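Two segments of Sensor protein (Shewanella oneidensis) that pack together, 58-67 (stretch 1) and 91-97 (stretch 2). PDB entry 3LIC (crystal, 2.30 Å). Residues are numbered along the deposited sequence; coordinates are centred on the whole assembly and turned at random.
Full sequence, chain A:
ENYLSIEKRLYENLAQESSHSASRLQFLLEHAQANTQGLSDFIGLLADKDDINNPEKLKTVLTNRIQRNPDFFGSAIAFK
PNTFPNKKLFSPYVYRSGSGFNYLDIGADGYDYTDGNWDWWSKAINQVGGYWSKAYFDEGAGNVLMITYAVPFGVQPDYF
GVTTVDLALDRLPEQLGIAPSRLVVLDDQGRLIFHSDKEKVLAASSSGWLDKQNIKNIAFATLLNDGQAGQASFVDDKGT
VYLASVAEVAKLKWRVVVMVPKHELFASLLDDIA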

ATOM      1  N   LEU A  58      -9.844  14.712 -17.970  1.00 19.48           N
ATOM      2  CA  LEU A  58      -9.443  13.756 -16.923  1.00 19.18           C
ATOM      3  C   LEU A  58      -7.975  13.931 -16.518  1.00 18.14           C
ATOM      4  O   LEU A  58      -7.603  13.838 -15.313  1.00 18.08           O
ATOM      5  N   LYS A  59      -7.147  14.271 -17.497  1.00 16.50           N
ATOM      6  CA  LYS A  59      -5.740  14.520 -17.228  1.00 15.90           C
ATOM      7  C   LYS A  59      -5.547  15.712 -16.322  1.00 15.62           C
ATOM      8  O   LYS A  59      -4.760  15.690 -15.351  1.00 15.73           O
ATOM      9  N   THR A  60      -6.249  16.794 -16.639  1.00 16.10           N
ATOM     10  CA  THR A  60      -6.283  17.957 -15.697  1.00 16.68           C
ATOM     11  C   THR A  60      -6.792  17.554 -14.323  1.00 14.80           C
ATOM     12  O   THR A  60      -6.103  17.739 -13.387  1.00 16.09           O
ATOM     13  N   VAL A  61      -7.981  16.990 -14.185  1.00 15.47           N
ATOM     14  CA  VAL A  61      -8.442  16.507 -12.838  1.00 16.36           C
ATOM     15  C   VAL A  61      -7.370  15.703 -12.040  1.00 15.30           C
ATOM     16  O   VAL A  61      -7.044  16.051 -10.859  1.00 15.38           O
ATOM     17  N   LEU A  62      -6.828  14.663 -12.678  1.00 12.80           N
ATOM     18  CA  LEU A  62      -5.912  13.775 -11.999  1.00 14.02           C
ATOM     19  C   LEU A  62      -4.578  14.443 -11.681  1.00 14.85           C
ATOM     20  O   LEU A  62      -3.992  14.153 -10.625  1.00 13.36           O
ATOM     21  N   THR A  63      -4.066  15.286 -12.600  1.00 14.84           N
ATOM     22  CA  THR A  63      -2.832  16.057 -12.279  1.00 14.84           C
ATOM     23  C   THR A  63      -2.949  16.922 -11.051  1.00 15.45           C
ATOM     24  O   THR A  63      -2.074  16.870 -10.149  1.00 15.16           O
ATOM     25  N   ASN A  64      -4.017  17.720 -11.019  1.00 15.60           N
ATOM     26  CA  ASN A  64      -4.263  18.611  -9.872  1.00 16.41           C
ATOM     27  C   ASN A  64      -4.400  17.836  -8.564  1.00 15.50           C
ATOM     28  O   ASN A  64      -3.912  18.242  -7.491  1.00 15.72           O
ATOM     29  N   ARG A  65      -5.070  16.696  -8.643  1.00 15.06           N
ATOM     30  CA  ARG A  65      -5.265  15.857  -7.439  1.00 14.91           C
ATOM     31  C   ARG A  65      -3.962  15.271  -6.965  1.00 15.27           C
ATOM     32  O   ARG A  65      -3.705  15.210  -5.755  1.00 17.85           O
ATOM     33  N   ILE A  66      -3.102  14.802  -7.858  1.00 14.69           N
ATOM     34  CA  ILE A  66      -1.823  14.262  -7.388  1.00 15.08           C
ATOM     35  C   ILE A  66      -0.933  15.438  -6.912  1.00 17.02           C
ATOM     36  O   ILE A  66      -0.268  15.402  -5.854  1.00 15.17           O
ATOM     37  N   GLN A  67      -0.939  16.509  -7.705  1.00 17.72           N
ATOM     38  CA  GLN A  67      -0.175  17.692  -7.362  1.00 19.91           C
ATOM     39  C   GLN A  67      -0.568  18.237  -5.973  1.00 19.22           C
ATOM     40  O   GLN A  67       0.279  18.620  -5.169  1.00 17.98           O
ATOM     41  N   SER A  91      -8.244   4.381 -19.802  1.00 14.14           N
ATOM     42  CA  SER A  91      -7.861   4.573 -18.430  1.00 10.89           C
ATOM     43  C   SER A  91      -6.793   5.629 -18.228  1.00 10.93           C
ATOM     44  O   SER A  91      -5.647   5.348 -17.881  1.00  8.64           O
ATOM     45  N   PRO A  92      -7.203   6.897 -18.382  1.00 12.51           N
ATOM     46  CA  PRO A  92      -6.303   8.000 -18.003  1.00 12.42           C
ATOM     47  C   PRO A  92      -5.652   7.775 -16.632  1.00 13.09           C
ATOM     48  O   PRO A  92      -6.321   7.346 -15.700  1.00 13.45           O
ATOM     49  N   TYR A  93      -4.386   8.139 -16.496  1.00 13.52           N
ATOM     50  CA  TYR A  93      -3.639   7.883 -15.278  1.00 13.91           C
ATOM     51  C   TYR A  93      -2.522   8.900 -15.167  1.00 14.05           C
ATOM     52  O   TYR A  93      -1.826   9.141 -16.143  1.00 15.60           O
ATOM     53  N   VAL A  94      -2.388   9.568 -14.028  1.00 14.08           N
ATOM     54  CA  VAL A  94      -1.266  10.486 -13.792  1.00 12.84           C
ATOM     55  C   VAL A  94      -0.416  10.006 -12.596  1.00 14.01           C
ATOM     56  O   VAL A  94      -0.957   9.511 -11.603  1.00 15.51           O
ATOM     57  N   TYR A  95       0.905  10.151 -12.661  1.00 14.75           N
ATOM     58  CA  TYR A  95       1.773   9.663 -11.563  1.00 15.09           C
ATOM     59  C   TYR A  95       2.939  10.644 -11.408  1.00 16.54           C
ATOM     60  O   TYR A  95       3.217  11.426 -12.338  1.00 15.53           O
ATOM     61  N   ARG A  96       3.536  10.686 -10.206  1.00 18.00           N
ATOM     62  CA  ARG A  96       4.686  11.581 -10.000  1.00 19.81           C
ATOM     63  C   ARG A  96       6.018  10.925 -10.440  1.00 20.23           C
ATOM     64  O   ARG A  96       6.298   9.797 -10.090  1.00 20.14           O
ATOM     65  N   SER A  97       6.762  11.623 -11.289  1.00 20.94           N
ATOM     66  CA  SER A  97       8.062  11.142 -11.795  1.00 22.77           C
ATOM     67  C   SER A  97       9.023  11.978 -10.960  1.00 24.56           C
ATOM     68  O   SER A  97       8.586  12.822 -10.164  1.00 26.70           O
TER

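What fills the centre of the contact between the helix and the strand? The helix 58-67 runs beside the strand in nearly the same direction, at 27°, with axes that approach to 7.8 Å, and Val94 occupies much of the space between them. Its CA-to-CB bond points toward the helix, its chi1 is t, and it gives up 103 Å² to the other stretch, more than any other residue here. The methyl CG2 of Val94 lies 3.8 Å from CB of Leu62, next to the place where the two backbones are nearest in register: CA of Leu62 and CA of Val94 are 6.0 Å apart. The same CG2 of Val94 comes within 3.6 Å of OG1 of Thr63 and 4.0 Å of the backbone O of Lys59, so this one methyl rests against successive parts of a helical turn.

How do the leucines and the proline extend this apolar layer? Leu58, Leu62 and Ile66 are spaced four residues apart, about one helical turn each time, and all three point toward the strand. Both leucines adopt the m, t rotamer. CD1 of Leu62 reaches the strand backbone, 3.6 Å from O of Pro92 and 4.0 Å from N of Tyr93, and it also lies 4.2 Å from CB of Pro92. One turn earlier, CD1 of Leu58 meets CG of Pro92 at 3.6 Å. The proline ring, with its C-gamma exo pucker, thus packs against two leucines and closes the layer near the start of the strand. Along the strand, Pro92, Val94 and Arg96 point toward the helix while Tyr93 and Tyr95 point away, the alternation expected of an extended chain; both tyrosine hydroxyls find hydrogen bonds elsewhere in the structure.

Where does the packing begin to turn polar? Thr63 sits sideways to the strand with chi1 m, and its OG1 donates a hydrogen bond to O of Lys59 at 2.7 Å. That carbonyl also accepts the backbone hydrogen bond from N of Thr63, at 2.9 Å from O of Lys59. The threonine hydroxyl is therefore satisfied within its own helix even as it lies against the valine methyl. Lys59 itself contributes little: its side chain starts sideways and its end leads away from the strand.

What joins the two stretches at the polar edge? Ile66, m at both chi1 and chi2, points toward the strand and lays CG1 of Ile66 against the backbone, 4.0 Å from O of Val94. Its other branch meets Arg96: CG2 of Ile66 lies over one face of the guanidinium, 3.8 Å from NH1 of Arg96. The arginine departs from the ideal wells at chi1, 92°, and at chi2, -148°, before its chi3 returns to m. Its NH1 makes a weak hydrogen bond to the backbone O of Ile66, 3.4 Å from NH1 of Arg96 to that oxygen with an angle of 135° at the hydrogen. This is the only hydrogen bond across the contact; the rest is van der Waals contact, partly between apolar side chains and partly of side-chain carbons against polar atoms.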

ATOM      1  CB  LEU A  58      -9.730  12.329 -17.349  1.00 17.68           C
ATOM      2  CG  LEU A  58     -11.182  12.079 -17.705  1.00 18.36           C
ATOM      3  CD1 LEU A  58     -11.387  10.629 -18.167  1.00 22.94           C
ATOM      4  CD2 LEU A  58     -12.113  12.320 -16.547  1.00 19.34           C
ATOM      5  CB  LYS A  59      -5.000  14.779 -18.564  1.00 14.92           C
ATOM      6  CG  LYS A  59      -3.569  15.271 -18.390  1.00 16.82           C
ATOM      7  CD  LYS A  59      -2.822  14.984 -19.766  1.00 21.51           C
ATOM      8  CE  LYS A  59      -1.471  15.638 -19.813  1.00 22.00           C
ATOM      9  NZ  LYS A  59      -1.723  17.047 -19.610  1.00 30.11           N
ATOM     10  CB  THR A  60      -7.132  19.081 -16.257  1.00 16.66           C
ATOM     11  OG1 THR A  60      -6.688  19.301 -17.604  1.00 21.05           O
ATOM     12  CG2 THR A  60      -7.014  20.364 -15.436  1.00 16.07           C
ATOM     13  CB  VAL A  61      -9.759  15.646 -12.933  1.00 16.84           C
ATOM     14  CG1 VAL A  61     -10.112  15.026 -11.534  1.00 19.54           C
ATOM     15  CG2 VAL A  61     -10.891  16.511 -13.405  1.00 20.25           C
ATOM     16  CB  LEU A  62      -5.639  12.496 -12.802  1.00 13.21           C
ATOM     17  CG  LEU A  62      -6.839  11.595 -13.054  1.00 13.93           C
ATOM     18  CD1 LEU A  62      -6.543  10.500 -14.035  1.00 10.93           C
ATOM     19  CD2 LEU A  62      -7.277  10.999 -11.728  1.00 11.53           C
ATOM     20  CB  THR A  63      -2.366  16.965 -13.446  1.00 14.65           C
ATOM     21  OG1 THR A  63      -2.167  16.122 -14.556  1.00 14.58           O
ATOM     22  CG2 THR A  63      -0.999  17.656 -13.113  1.00 10.52           C
ATOM     23  CB  ASN A  64      -5.557  19.398 -10.117  1.00 16.53           C
ATOM     24  CG  ASN A  64      -5.421  20.387 -11.237  1.00 20.97           C
ATOM     25  OD1 ASN A  64      -4.316  20.638 -11.687  1.00 22.92           O
ATOM     26  ND2 ASN A  64      -6.543  20.951 -11.708  1.00 19.54           N
ATOM     27  CB  ARG A  65      -6.375  14.803  -7.728  1.00 14.32           C
ATOM     28  CG  ARG A  65      -6.080  13.364  -7.305  1.00 21.94           C
ATOM     29  CD  ARG A  65      -7.382  12.406  -7.524  1.00 26.68           C
ATOM     30  NE  ARG A  65      -7.379  11.212  -6.703  0.50 21.12           N
ATOM     31  CZ  ARG A  65      -8.232  11.069  -5.716  0.50 24.78           C
ATOM     32  NH1 ARG A  65      -9.123  12.034  -5.524  0.50 28.52           N
ATOM     33  NH2 ARG A  65      -8.198  10.005  -4.927  0.50 24.76           N
ATOM     34  CB  ILE A  66      -1.181  13.428  -8.583  1.00 16.35           C
ATOM     35  CG1 ILE A  66      -1.993  12.127  -8.690  1.00 14.62           C
ATOM     36  CG2 ILE A  66       0.325  13.101  -8.407  1.00 12.36           C
ATOM     37  CD1 ILE A  66      -2.046  11.392  -7.309  1.00 15.84           C
ATOM     38  CB  GLN A  67      -0.400  18.743  -8.445  1.00 20.69           C
ATOM     39  CG  GLN A  67       0.682  19.791  -8.521  1.00 28.93           C
ATOM     40  CD  GLN A  67       0.751  20.448  -9.927  1.00 34.93           C
ATOM     41  OE1 GLN A  67       1.795  20.933 -10.331  1.00 40.42           O
ATOM     42  NE2 GLN A  67      -0.355  20.460 -10.648  1.00 37.31           N
ATOM     43  CB  SER A  91      -7.535   3.239 -17.770  1.00 10.31           C
ATOM     44  OG  SER A  91      -6.880   3.406 -16.519  1.00 12.32           O
ATOM     45  CB  PRO A  92      -7.249   9.184 -17.918  1.00 12.02           C
ATOM     46  CG  PRO A  92      -8.385   8.801 -18.934  1.00 14.76           C
ATOM     47  CD  PRO A  92      -8.563   7.350 -18.772  1.00  9.92           C
ATOM     48  CB  TYR A  93      -3.028   6.472 -15.398  1.00 14.12           C
ATOM     49  CG  TYR A  93      -2.075   6.097 -14.302  1.00 14.73           C
ATOM     50  CD1 TYR A  93      -2.521   5.951 -12.966  1.00 14.14           C
ATOM     51  CD2 TYR A  93      -0.731   5.832 -14.586  1.00 13.77           C
ATOM     52  CE1 TYR A  93      -1.629   5.597 -11.940  1.00 11.21           C
ATOM     53  CE2 TYR A  93       0.146   5.461 -13.572  1.00 11.25           C
ATOM     54  CZ  TYR A  93      -0.296   5.363 -12.274  1.00 10.81           C
ATOM     55  OH  TYR A  93       0.600   4.960 -11.314  1.00 14.71           O
ATOM     56  CB  VAL A  94      -1.754  11.959 -13.565  1.00 12.86           C
ATOM     57  CG1 VAL A  94      -0.593  12.880 -13.116  1.00  9.97           C
ATOM     58  CG2 VAL A  94      -2.469  12.516 -14.807  1.00  9.74           C
ATOM     59  CB  TYR A  95       2.254   8.193 -11.766  1.00 13.41           C
ATOM     60  CG  TYR A  95       3.236   7.961 -12.924  1.00 12.43           C
ATOM     61  CD1 TYR A  95       4.628   7.971 -12.728  1.00 12.31           C
ATOM     62  CD2 TYR A  95       2.750   7.735 -14.224  1.00 12.87           C
ATOM     63  CE1 TYR A  95       5.562   7.766 -13.863  1.00  9.44           C
ATOM     64  CE2 TYR A  95       3.609   7.501 -15.316  1.00 12.22           C
ATOM     65  CZ  TYR A  95       5.006   7.513 -15.134  1.00 13.02           C
ATOM     66  OH  TYR A  95       5.777   7.281 -16.277  1.00 15.17           O
ATOM     67  CB  ARG A  96       4.700  12.277  -8.615  1.00 18.11           C
ATOM     68  CG  ARG A  96       5.436  11.630  -7.476  1.00 22.32           C
ATOM     69  CD  ARG A  96       4.713  11.946  -6.094  1.00 25.23           C
ATOM     70  NE  ARG A  96       4.404  13.363  -6.030  1.00 32.48           N
ATOM     71  CZ  ARG A  96       3.289  13.936  -5.586  1.00 31.86           C
ATOM     72  NH1 ARG A  96       2.275  13.267  -5.109  1.00 28.91           N
ATOM     73  NH2 ARG A  96       3.221  15.242  -5.613  1.00 35.43           N
ATOM     74  CB  SER A  97       8.212  11.494 -13.259  1.00 22.80           C
ATOM     75  OG  SER A  97       8.312  12.939 -13.380  1.00 22.54           O
TER